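Local coordinates for leucine aminopeptidase (Parabacteroides distasonis, PDB 3TC8), which is a zinc-binding member of peptidase family M28 that probably acts as an aminopeptidase and may also have glutaminyl-peptide cyclotransferase activity, at residues A125-S130 / D157-G162; A74-K79 / R106-H111. One frame throughout, in Å; residues are numbered along the deposited sequence.

Contact 1 of 2, residues A125-S130 / D157-G162; sequences ADDGGS and DAEDYG
The carboxylate of D127 comes up against that of D160 from the opposite direction, OD2 of D127 lying 3.1 Å from OD2 of D160. Two acceptors approach this closely because both bind the same zinc ion, whose third protein ligand is H281. The two carboxylate planes are turned 48° apart, so the groups meet askew rather than stacked. With CG anti to the backbone N (chi1 -166°), D127, in the first turn of helix 125-144, places its carboxylate against D160, although its CB does not point at the loop 157-162. Its OD1 is not idle: it accepts a hydrogen bond from NE2 of H102, which, together with the zinc on OD2, probably fixes the turn of the carboxylate. A water ties the same pair together a second time, donating to the backbone O of D127 (2.9 Å) and to OD2 of D160 (2.7 Å). E159 adds another acidic group, its OE1 4.3 Å from OD1 of D127. All three of these residues are buried. The closeness of the D127 and D160 carboxylates, which would otherwise be unfavourable, is probably made tolerable by the zinc ion they share.

Contact 2 of 2, residues A74-K79 / R106-H111; sequences AYDGTK and RPYSDH
A chi1 of 74° sets CG of Y75 between its backbone N and carbonyl carbon, while Y108 carries its CG anti to the carbonyl carbon (chi1 -45°), and the two phenols reach each other from opposite directions. Their hydroxyls share a short hydrogen bond, OH of Y75 to OH of Y108 at 2.6 Å, in which either may be the donor. The Y108 oxygen lies at the edge of the Y75 ring, near its plane, and the rings themselves barely touch, CE1 of Y75 being 4.1 Å from CE2 of Y108. CG of P107 lies 3.7 Å above the centre of one Y108 face, and CD2 of Y108 sits over the face of the R106 guanidinium. That guanidinium grips D110 side-on, R106 NE to D110 OD1 at 2.9 Å and R106 NH2 to D110 OD2 at 3.0 Å. A phenylalanine in place of Y75 would probably leave the Y108 hydroxyl without this partner, with only weak ring contact between these two segments. Within segment 74-79, T78 N donates to D76 OD1 at 2.9 Å and T78 OG1 to D76 OD1 at 2.6 Å, both from the same face of the carboxylate. The segment thus combines a type I beta turn, A74 to G77, with an Asx turn at D76, closing the connection between antiparallel strands 64-73 and 79-89.

How the contacts relate
Both segments of contact 2 precede those of contact 1 in sequence, and the centres of the two contacts are 12 Å apart. Contact 1 is buried about 8 Å from the centre of the chain, at the zinc site, where the start of helix 125-144 meets the loop following strand 150-156. Contact 2 lies at the surface, joining the turn between strands 64-73 and 79-89 to the loop following strand 96-102; these strands all belong to the one mixed sheet. R106 connects the two: its NH1 probably hydrogen-bonds to the carbonyl O of both D160 and G162, while Y161 packs against Y75 and P107. This joins the zinc-binding loop 157-162 to the surface loops of contact 2, the Y108 side chain being about 9 Å from the zinc.

Contact 1 of 2, residues A125-S130 / D157-G162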
loop_
_atom_site.group_PDB
_atom_site.type_symbol
_atom_site.label_atom_id
_atom_site.label_comp_id
_atom_site.label_asym_id
_atom_site.label_seq_id
_atom_site.Cartn_x
_atom_site.Cartn_y
_atom_site.Cartn_z
ATOM N N ALA A 125 -8.825 -5.732 5.365
ATOM C CA ALA A 125 -8.659 -6.527 4.158
ATOM C C ALA A 125 -8.340 -5.605 2.974
ATOM O O ALA A 125 -7.407 -5.908 2.214
ATOM C CB ALA A 125 -9.942 -7.301 3.868
ATOM N N ASP A 126 -9.132 -4.547 2.770
ATOM C CA ASP A 126 -8.853 -3.620 1.694
ATOM C C ASP A 126 -7.810 -2.599 2.130
ATOM O O ASP A 126 -6.874 -2.292 1.378
ATOM C CB ASP A 126 -10.123 -2.967 1.194
ATOM C CG ASP A 126 -10.028 -2.370 -0.187
ATOM O OD1 ASP A 126 -9.109 -2.738 -0.946
ATOM O OD2 ASP A 126 -10.906 -1.533 -0.501
ATOM N N ASP A 127 -7.966 -2.016 3.321
ATOM C CA ASP A 127 -7.062 -1.015 3.867
ATOM C C ASP A 127 -5.914 -1.721 4.563
ATOM O O ASP A 127 -5.916 -1.950 5.768
ATOM C CB ASP A 127 -7.840 -0.132 4.770
ATOM C CG ASP A 127 -7.171 1.146 5.160
ATOM O OD1 ASP A 127 -5.974 1.336 4.910
ATOM O OD2 ASP A 127 -7.903 1.959 5.792
ATOM N N GLY A 128 -4.928 -2.095 3.773
ATOM C CA GLY A 128 -3.745 -2.841 4.149
ATOM C C GLY A 128 -3.586 -4.115 3.334
ATOM O O GLY A 128 -2.635 -4.280 2.555
ATOM N N GLY A 129 -4.500 -5.045 3.480
ATOM C CA GLY A 129 -4.347 -6.311 2.813
ATOM C C GLY A 129 -4.222 -6.227 1.326
ATOM O O GLY A 129 -3.397 -6.910 0.733
ATOM N N SER A 130 -5.039 -5.402 0.685
ATOM C CA SER A 130 -5.129 -5.405 -0.793
ATOM C C SER A 130 -3.822 -4.964 -1.427
ATOM O O SER A 130 -3.346 -5.617 -2.359
ATOM C CB SER A 130 -6.268 -4.537 -1.276
ATOM O OG SER A 130 -6.034 -3.156 -1.001
ATOM N N ASP A 157 4.927 -0.004 7.866
ATOM C CA ASP A 157 4.163 -0.250 9.075
ATOM C C ASP A 157 3.603 1.009 9.663
ATOM O O ASP A 157 3.951 2.137 9.282
ATOM C CB ASP A 157 5.077 -0.934 10.124
ATOM C CG ASP A 157 4.362 -1.715 11.192
ATOM O OD1 ASP A 157 3.114 -1.834 11.173
ATOM O OD2 ASP A 157 5.099 -2.309 12.012
ATOM N N ALA A 158 2.647 0.820 10.551
ATOM C CA ALA A 158 2.143 1.883 11.410
ATOM C C ALA A 158 1.631 3.065 10.583
ATOM O O ALA A 158 1.767 4.223 11.003
ATOM C CB ALA A 158 3.169 2.284 12.428
ATOM N N GLU A 159 0.953 2.788 9.477
ATOM C CA GLU A 159 0.349 3.823 8.690
ATOM C C GLU A 159 -0.985 4.292 9.255
ATOM O O GLU A 159 -1.346 5.444 9.054
ATOM C CB GLU A 159 0.166 3.342 7.243
ATOM C CG GLU A 159 -0.492 4.355 6.300
ATOM C CD GLU A 159 -1.995 4.475 6.338
ATOM O OE1 GLU A 159 -2.643 3.467 6.713
ATOM O OE2 GLU A 159 -2.510 5.598 5.985
ATOM N N ASP A 160 -1.704 3.352 9.873
ATOM C CA ASP A 160 -3.146 3.545 10.113
ATOM C C ASP A 160 -3.473 3.589 11.622
ATOM O O ASP A 160 -4.569 3.189 12.015
ATOM C CB ASP A 160 -3.963 2.473 9.400
ATOM C CG ASP A 160 -5.214 3.009 8.777
ATOM O OD1 ASP A 160 -5.433 4.226 8.740
ATOM O OD2 ASP A 160 -5.992 2.228 8.281
ATOM N N TYR A 161 -2.567 4.169 12.391
ATOM C CA TYR A 161 -2.684 4.333 13.849
ATOM C C TYR A 161 -2.816 5.827 14.196
ATOM O O TYR A 161 -2.507 6.239 15.309
ATOM C CB TYR A 161 -1.475 3.673 14.553
ATOM C CG TYR A 161 -1.731 3.001 15.892
ATOM C CD1 TYR A 161 -2.091 3.720 17.049
ATOM C CD2 TYR A 161 -1.529 1.636 16.040
ATOM C CE1 TYR A 161 -2.238 3.062 18.245
ATOM C CE2 TYR A 161 -1.640 0.989 17.257
ATOM C CZ TYR A 161 -2.001 1.735 18.358
ATOM O OH TYR A 161 -2.108 1.078 19.577
ATOM N N GLY A 162 -3.323 6.629 13.278
ATOM C CA GLY A 162 -3.504 8.049 13.514
ATOM C C GLY A 162 -4.690 8.340 14.401
ATOM O O GLY A 162 -5.523 7.475 14.700
HETATM O O HOH W 1 -6.007 -0.495 8.327
#

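Contact 2 of 2, residues A74-K79 / R106-H111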
loop_
_atom_site.group_PDB
_atom_site.type_symbol
_atom_site.label_atom_id
_atom_site.label_comp_id
_atom_site.label_asym_id
_atom_site.label_seq_id
_atom_site.Cartn_x
_atom_site.Cartn_y
_atom_site.Cartn_z
ATOM N N ALA A 74 2.928 6.598 18.758
ATOM C CA ALA A 74 1.600 6.942 18.303
ATOM C C ALA A 74 1.104 8.225 18.940
ATOM O O ALA A 74 1.695 8.740 19.920
ATOM C CB ALA A 74 0.613 5.807 18.612
ATOM N N TYR A 75 -0.001 8.727 18.407
ATOM C CA TYR A 75 -0.595 9.991 18.865
ATOM C C TYR A 75 -0.889 10.019 20.362
ATOM O O TYR A 75 -0.891 11.095 20.957
ATOM C CB TYR A 75 -1.902 10.277 18.084
ATOM C CG TYR A 75 -3.027 9.386 18.527
ATOM C CD1 TYR A 75 -3.166 8.062 18.049
ATOM C CD2 TYR A 75 -3.920 9.822 19.488
ATOM C CE1 TYR A 75 -4.130 7.236 18.548
ATOM C CE2 TYR A 75 -4.890 8.981 19.982
ATOM C CZ TYR A 75 -4.989 7.686 19.528
ATOM O OH TYR A 75 -5.962 6.863 20.053
ATOM N N ASP A 76 -1.170 8.855 20.957
ATOM C CA ASP A 76 -1.550 8.727 22.385
ATOM C C ASP A 76 -0.349 8.385 23.235
ATOM O O ASP A 76 -0.499 8.096 24.421
ATOM C CB ASP A 76 -2.663 7.683 22.580
ATOM C CG ASP A 76 -2.261 6.276 22.240
ATOM O OD1 ASP A 76 -1.127 6.062 21.743
ATOM O OD2 ASP A 76 -3.077 5.360 22.553
ATOM N N GLY A 77 0.850 8.401 22.667
ATOM C CA GLY A 77 2.063 8.039 23.402
ATOM C C GLY A 77 2.414 6.563 23.342
ATOM O O GLY A 77 3.490 6.212 23.835
ATOM N N THR A 78 1.578 5.694 22.792
ATOM C CA THR A 78 1.902 4.254 22.744
ATOM C C THR A 78 3.196 4.086 21.929
ATOM O O THR A 78 3.323 4.628 20.823
ATOM C CB THR A 78 0.765 3.431 22.067
ATOM O OG1 THR A 78 -0.457 3.708 22.745
ATOM C CG2 THR A 78 1.024 1.906 22.131
ATOM N N LYS A 79 4.109 3.291 22.453
ATOM C CA LYS A 79 5.303 2.931 21.763
ATOM C C LYS A 79 4.959 1.713 20.899
ATOM O O LYS A 79 4.571 0.643 21.412
ATOM C CB LYS A 79 6.388 2.630 22.782
ATOM C CG LYS A 79 6.787 3.873 23.627
ATOM C CD LYS A 79 7.376 4.974 22.809
ATOM C CE LYS A 79 7.616 6.216 23.651
ATOM N NZ LYS A 79 8.235 7.296 22.837
ATOM N N ARG A 106 -5.645 -0.913 11.242
ATOM C CA ARG A 106 -6.056 0.084 12.216
ATOM C C ARG A 106 -6.602 -0.587 13.481
ATOM O O ARG A 106 -7.447 -1.469 13.389
ATOM C CB ARG A 106 -7.092 1.002 11.579
ATOM C CG ARG A 106 -7.561 2.165 12.461
ATOM C CD ARG A 106 -7.900 3.368 11.625
ATOM N NE ARG A 106 -8.417 4.509 12.383
ATOM C CZ ARG A 106 -7.638 5.361 13.023
ATOM N NH1 ARG A 106 -6.353 5.153 13.153
ATOM N NH2 ARG A 106 -8.154 6.407 13.665
ATOM N N PRO A 107 -6.270 -0.048 14.646
ATOM C CA PRO A 107 -6.774 -0.615 15.914
ATOM C C PRO A 107 -8.191 -0.187 16.299
ATOM O O PRO A 107 -8.684 -0.607 17.331
ATOM C CB PRO A 107 -5.765 -0.136 16.932
ATOM C CG PRO A 107 -5.267 1.162 16.380
ATOM C CD PRO A 107 -5.141 0.873 14.912
ATOM N N TYR A 108 -8.768 0.653 15.477
ATOM C CA TYR A 108 -10.060 1.262 15.696
ATOM C C TYR A 108 -10.938 1.083 14.467
ATOM O O TYR A 108 -10.445 0.874 13.362
ATOM C CB TYR A 108 -9.941 2.773 15.965
ATOM C CG TYR A 108 -8.866 3.177 16.925
ATOM C CD1 TYR A 108 -8.804 2.667 18.211
ATOM C CD2 TYR A 108 -7.856 4.033 16.530
ATOM C CE1 TYR A 108 -7.801 3.048 19.077
ATOM C CE2 TYR A 108 -6.810 4.412 17.387
ATOM C CZ TYR A 108 -6.798 3.892 18.648
ATOM O OH TYR A 108 -5.799 4.295 19.503
ATOM N N SER A 109 -12.230 1.144 14.673
ATOM C CA SER A 109 -13.232 1.214 13.599
ATOM C C SER A 109 -14.029 2.501 13.787
ATOM O O SER A 109 -15.221 2.489 14.044
ATOM C CB SER A 109 -14.113 -0.018 13.595
ATOM O OG SER A 109 -13.330 -1.189 13.490
ATOM N N ASP A 110 -13.308 3.633 13.687
ATOM C CA ASP A 110 -13.818 4.899 14.195
ATOM C C ASP A 110 -14.826 5.591 13.303
ATOM O O ASP A 110 -15.400 6.563 13.736
ATOM C CB ASP A 110 -12.674 5.834 14.609
ATOM C CG ASP A 110 -11.570 6.030 13.554
ATOM O OD1 ASP A 110 -11.180 5.071 12.854
ATOM O OD2 ASP A 110 -11.043 7.187 13.498
ATOM N N HIS A 111 -15.088 5.010 12.138
ATOM C CA HIS A 111 -16.173 5.429 11.287
ATOM C C HIS A 111 -17.339 4.439 11.275
ATOM O O HIS A 111 -18.318 4.594 10.539
ATOM C CB HIS A 111 -15.707 5.725 9.880
ATOM C CG HIS A 111 -14.917 6.980 9.799
ATOM N ND1 HIS A 111 -15.486 8.171 9.431
ATOM C CD2 HIS A 111 -13.629 7.256 10.098
ATOM C CE1 HIS A 111 -14.577 9.130 9.526
ATOM N NE2 HIS A 111 -13.424 8.598 9.878
#